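Local coordinates for protein P47 (Clostridium botulinum, PDB 6EKT) that belongs to the TULIP P47 family, resembles tubular lipid-binding proteins and may be part of a progenitor toxin complex that protects botulinum neurotoxin in the gut, at residues Ser78-Lys89 / Leu102-Leu113. Sequence-based numbering, arbitrary orientation.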
loop_
_atom_site.group_PDB
_atom_site.type_symbol
_atom_site.label_atom_id
_atom_site.label_comp_id
_atom_site.label_asym_id
_atom_site.label_seq_id
_atom_site.Cartn_x
_atom_site.Cartn_y
_atom_site.Cartn_z
ATOM N N SER A 78 -16.924 12.610 -4.672
ATOM C CA SER A 78 -17.537 11.498 -4.081
ATOM C C SER A 78 -16.999 10.272 -4.729
ATOM O O SER A 78 -16.866 10.238 -5.938
ATOM C CB SER A 78 -19.017 11.560 -4.399
ATOM O OG SER A 78 -19.255 11.843 -5.768
ATOM N N SER A 79 -16.683 9.282 -3.920
ATOM C CA SER A 79 -16.274 7.983 -4.412
ATOM C C SER A 79 -15.296 7.936 -5.578
ATOM O O SER A 79 -14.176 8.350 -5.415
ATOM C CB SER A 79 -17.515 7.122 -4.703
ATOM O OG SER A 79 -18.187 7.499 -5.857
ATOM N N ASN A 80 -15.778 7.463 -6.725
ATOM C CA ASN A 80 -14.996 7.302 -7.907
ATOM C C ASN A 80 -15.058 8.445 -8.904
ATOM O O ASN A 80 -14.824 8.253 -10.024
ATOM C CB ASN A 80 -15.294 5.984 -8.584
ATOM C CG ASN A 80 -16.756 5.757 -8.780
ATOM O OD1 ASN A 80 -17.434 6.607 -9.249
ATOM N ND2 ASN A 80 -17.232 4.588 -8.438
ATOM N N PHE A 81 -15.447 9.606 -8.451
ATOM C CA PHE A 81 -15.393 10.845 -9.240
ATOM C C PHE A 81 -14.277 11.728 -8.713
ATOM O O PHE A 81 -14.013 11.759 -7.504
ATOM C CB PHE A 81 -16.702 11.652 -9.097
ATOM C CG PHE A 81 -17.878 11.069 -9.820
ATOM C CD1 PHE A 81 -18.719 10.144 -9.181
ATOM C CD2 PHE A 81 -18.179 11.475 -11.126
ATOM C CE1 PHE A 81 -19.825 9.625 -9.845
ATOM C CE2 PHE A 81 -19.275 10.948 -11.797
ATOM C CZ PHE A 81 -20.098 10.020 -11.152
ATOM N N LEU A 82 -13.651 12.484 -9.612
ATOM C CA LEU A 82 -12.879 13.646 -9.201
ATOM C C LEU A 82 -13.707 14.900 -9.407
ATOM O O LEU A 82 -14.320 15.062 -10.468
ATOM C CB LEU A 82 -11.597 13.790 -10.031
ATOM C CG LEU A 82 -10.421 12.858 -9.832
ATOM C CD1 LEU A 82 -9.307 13.305 -10.763
ATOM C CD2 LEU A 82 -9.926 12.845 -8.390
ATOM N N ARG A 83 -13.719 15.777 -8.407
ATOM C CA ARG A 83 -14.282 17.122 -8.580
ATOM C C ARG A 83 -13.215 18.060 -9.155
ATOM O O ARG A 83 -12.087 18.081 -8.662
ATOM C CB ARG A 83 -14.838 17.667 -7.269
ATOM C CG ARG A 83 -15.761 18.859 -7.504
ATOM C CD ARG A 83 -16.424 19.324 -6.234
ATOM N NE ARG A 83 -17.469 18.414 -5.741
ATOM C CZ ARG A 83 -18.173 18.631 -4.629
ATOM N NH1 ARG A 83 -17.954 19.716 -3.893
ATOM N NH2 ARG A 83 -19.093 17.763 -4.241
ATOM N N ILE A 84 -13.560 18.806 -10.209
ATOM C CA ILE A 84 -12.580 19.623 -10.931
ATOM C C ILE A 84 -13.135 20.989 -11.328
ATOM O O ILE A 84 -14.343 21.121 -11.602
ATOM C CB ILE A 84 -11.987 18.909 -12.173
ATOM C CG1 ILE A 84 -13.071 18.589 -13.221
ATOM C CG2 ILE A 84 -11.169 17.674 -11.749
ATOM C CD1 ILE A 84 -12.523 18.287 -14.606
ATOM N N LYS A 85 -12.263 21.996 -11.312
ATOM C CA LYS A 85 -12.588 23.311 -11.860
ATOM C C LYS A 85 -12.025 23.364 -13.274
ATOM O O LYS A 85 -10.879 22.952 -13.492
ATOM C CB LYS A 85 -11.948 24.429 -11.037
ATOM C CG LYS A 85 -12.477 24.625 -9.623
ATOM C CD LYS A 85 -11.729 25.796 -9.003
ATOM C CE LYS A 85 -11.854 25.851 -7.488
ATOM N NZ LYS A 85 -10.990 26.953 -6.965
ATOM N N THR A 86 -12.807 23.881 -14.226
ATOM C CA THR A 86 -12.346 23.976 -15.615
ATOM C C THR A 86 -12.458 25.422 -16.142
ATOM O O THR A 86 -13.204 25.671 -17.095
ATOM C CB THR A 86 -13.084 22.989 -16.556
ATOM O OG1 THR A 86 -14.478 23.323 -16.602
ATOM C CG2 THR A 86 -12.932 21.528 -16.093
ATOM N N PRO A 87 -11.718 26.377 -15.522
ATOM C CA PRO A 87 -11.821 27.785 -15.908
ATOM C C PRO A 87 -11.597 27.981 -17.418
ATOM O O PRO A 87 -10.640 27.439 -17.990
ATOM C CB PRO A 87 -10.722 28.473 -15.079
ATOM C CG PRO A 87 -9.793 27.367 -14.669
ATOM C CD PRO A 87 -10.701 26.189 -14.462
ATOM N N ILE A 88 -12.522 28.699 -18.041
ATOM C CA ILE A 88 -12.478 29.020 -19.473
ATOM C C ILE A 88 -11.836 30.402 -19.634
ATOM O O ILE A 88 -12.366 31.399 -19.133
ATOM C CB ILE A 88 -13.899 29.012 -20.111
ATOM C CG1 ILE A 88 -14.579 27.649 -19.915
ATOM C CG2 ILE A 88 -13.839 29.314 -21.610
ATOM C CD1 ILE A 88 -16.092 27.717 -19.866
ATOM N N LYS A 89 -10.707 30.457 -20.333
ATOM C CA LYS A 89 -10.055 31.751 -20.598
ATOM C C LYS A 89 -10.727 32.551 -21.717
ATOM O O LYS A 89 -10.757 33.784 -21.660
ATOM C CB LYS A 89 -8.536 31.618 -20.824
ATOM C CG LYS A 89 -8.074 30.830 -22.047
ATOM C CD LYS A 89 -6.575 31.026 -22.289
ATOM C CE LYS A 89 -5.957 29.821 -22.985
ATOM N NZ LYS A 89 -4.461 29.858 -22.965
ATOM N N LEU A 102 -17.995 33.427 -22.874
ATOM C CA LEU A 102 -17.549 32.470 -21.845
ATOM C C LEU A 102 -16.198 32.781 -21.186
ATOM O O LEU A 102 -15.721 32.005 -20.344
ATOM C CB LEU A 102 -17.597 31.023 -22.372
ATOM C CG LEU A 102 -18.981 30.444 -22.697
ATOM C CD1 LEU A 102 -18.846 29.004 -23.172
ATOM C CD2 LEU A 102 -19.949 30.552 -21.523
ATOM N N SER A 103 -15.595 33.919 -21.546
ATOM C CA SER A 103 -14.359 34.376 -20.890
ATOM C C SER A 103 -14.599 34.616 -19.400
ATOM O O SER A 103 -15.548 35.314 -19.031
ATOM C CB SER A 103 -13.838 35.663 -21.536
ATOM O OG SER A 103 -13.546 35.449 -22.900
ATOM N N GLY A 104 -13.762 34.006 -18.560
ATOM C CA GLY A 104 -13.849 34.168 -17.109
ATOM C C GLY A 104 -14.904 33.318 -16.419
ATOM O O GLY A 104 -15.135 33.480 -15.219
ATOM N N ILE A 105 -15.524 32.400 -17.162
ATOM C CA ILE A 105 -16.483 31.434 -16.595
ATOM C C ILE A 105 -15.695 30.243 -16.020
ATOM O O ILE A 105 -14.748 29.739 -16.658
ATOM C CB ILE A 105 -17.584 31.030 -17.627
ATOM C CG1 ILE A 105 -18.692 32.102 -17.718
ATOM C CG2 ILE A 105 -18.263 29.711 -17.267
ATOM C CD1 ILE A 105 -18.260 33.460 -18.213
ATOM N N ASN A 106 -16.097 29.810 -14.819
ATOM C CA ASN A 106 -15.323 28.860 -14.010
ATOM C C ASN A 106 -16.208 27.697 -13.487
ATOM O O ASN A 106 -16.616 27.690 -12.312
ATOM C CB ASN A 106 -14.612 29.632 -12.877
ATOM C CG ASN A 106 -13.576 28.799 -12.145
ATOM O OD1 ASN A 106 -13.135 27.743 -12.627
ATOM N ND2 ASN A 106 -13.166 29.281 -10.972
ATOM N N PRO A 107 -16.514 26.708 -14.367
ATOM C CA PRO A 107 -17.379 25.591 -13.987
ATOM C C PRO A 107 -16.704 24.618 -13.024
ATOM O O PRO A 107 -15.473 24.464 -13.032
ATOM C CB PRO A 107 -17.657 24.882 -15.325
ATOM C CG PRO A 107 -17.250 25.864 -16.400
ATOM C CD PRO A 107 -16.092 26.588 -15.775
ATOM N N VAL A 108 -17.527 23.993 -12.187
ATOM C CA VAL A 108 -17.081 22.895 -11.344
ATOM C C VAL A 108 -17.831 21.653 -11.801
ATOM O O VAL A 108 -19.076 21.607 -11.768
ATOM C CB VAL A 108 -17.339 23.169 -9.840
ATOM C CG1 VAL A 108 -16.807 22.024 -8.981
ATOM C CG2 VAL A 108 -16.710 24.492 -9.426
ATOM N N LEU A 109 -17.063 20.667 -12.254
ATOM C CA LEU A 109 -17.603 19.410 -12.690
ATOM C C LEU A 109 -17.150 18.286 -11.764
ATOM O O LEU A 109 -16.209 18.448 -10.964
ATOM C CB LEU A 109 -17.156 19.101 -14.127
ATOM C CG LEU A 109 -17.309 20.213 -15.173
ATOM C CD1 LEU A 109 -16.642 19.849 -16.493
ATOM C CD2 LEU A 109 -18.775 20.531 -15.388
ATOM N N GLU A 110 -17.836 17.157 -11.875
ATOM C CA GLU A 110 -17.327 15.902 -11.360
ATOM C C GLU A 110 -17.241 14.919 -12.506
ATOM O O GLU A 110 -18.208 14.731 -13.243
ATOM C CB GLU A 110 -18.197 15.362 -10.221
ATOM C CG GLU A 110 -17.810 15.953 -8.886
ATOM C CD GLU A 110 -18.565 15.366 -7.707
ATOM O OE1 GLU A 110 -18.629 16.054 -6.681
ATOM O OE2 GLU A 110 -19.082 14.222 -7.787
ATOM N N ILE A 111 -16.069 14.297 -12.671
ATOM C CA ILE A 111 -15.875 13.360 -13.772
ATOM C C ILE A 111 -15.384 12.047 -13.191
ATOM O O ILE A 111 -14.470 12.038 -12.357
ATOM C CB ILE A 111 -14.915 13.899 -14.870
ATOM C CG1 ILE A 111 -15.399 15.277 -15.398
ATOM C CG2 ILE A 111 -14.786 12.889 -16.014
ATOM C CD1 ILE A 111 -14.568 15.901 -16.514
ATOM N N LYS A 112 -15.997 10.960 -13.643
ATOM C CA LYS A 112 -15.624 9.612 -13.220
ATOM C C LYS A 112 -14.220 9.251 -13.724
ATOM O O LYS A 112 -13.821 9.678 -14.810
ATOM C CB LYS A 112 -16.646 8.613 -13.752
ATOM C CG LYS A 112 -16.541 7.229 -13.127
ATOM C CD LYS A 112 -17.593 6.270 -13.645
ATOM C CE LYS A 112 -18.982 6.522 -13.062
ATOM N NZ LYS A 112 -19.004 6.346 -11.595
ATOM N N LEU A 113 -13.480 8.497 -12.910
ATOM C CA LEU A 113 -12.254 7.832 -13.363
ATOM C C LEU A 113 -12.558 6.354 -13.526
ATOM O O LEU A 113 -13.356 5.793 -12.768
ATOM C CB LEU A 113 -11.089 8.049 -12.386
ATOM C CG LEU A 113 -10.703 9.473 -11.928
ATOM C CD1 LEU A 113 -9.368 9.511 -11.201
ATOM C CD2 LEU A 113 -10.653 10.487 -13.062
HETATM O O HOH W 1 -12.474 31.217 -16.204
#
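Arg83 meets Glu110 at the edge of its guanidinium, with the guanidinium and carboxylate planes only 15° apart. They form a salt bridge with two hydrogen bonds to one oxygen: Arg83 NE lies 2.8 Å from Glu110 OE1, on its anti lone pair, and Arg83 NH2 lies 3.0 Å from the same Glu110 OE1. The bend in the arginine chain at chi3 (-72°) turns the guanidinium side-on to the acid. Glu110 OE2 takes a weak bond from Ser78 OG and a salt bridge from Lys140, so this buried carboxylate is held from both oxygens, which probably favours its charged form. The Phe81 ring has Ser78 O and Ile111 N in plane at its edge. The Lys112 backbone N approaches the ring obliquely, 3.4 Å from Phe81 CD2, and Lys140 adds a cation-pi contact. The Lys112 chain curls past the ring at its last two torsions, and NZ makes a 2.8 Å hydrogen bond to Asn80 OD1, well above the carbonyl plane.

Phe81, Arg83, Lys85, Val108, Glu110 and Lys112 share this mixed face. Leu82, Ile84, Leu109 and Ile111 point to the other. Ile84 CD1 packs on Ile111 CD1 at 3.7 Å. Leu82 lies against Leu113. Paired backbone bonds join Leu82 with Ile111 and Ile84 with Leu109. Past the break in strand 81-88, Ile88 N bonds to Ile105 O at 2.8 Å and Gly104 N donates a hydrogen bond to Ile88 O. Water 1 donates to both Ile88 O and Ile105 O beside a type II beta turn from Leu102 to Ile105.

Strands 81-88 and 108-118 are antiparallel neighbours in a six-stranded sheet. Leu109 packs on helix 152-168, joined by Pro107 and Leu102 on Phe158, consistent with the sheet-on-helix packing of TULIP-like domains.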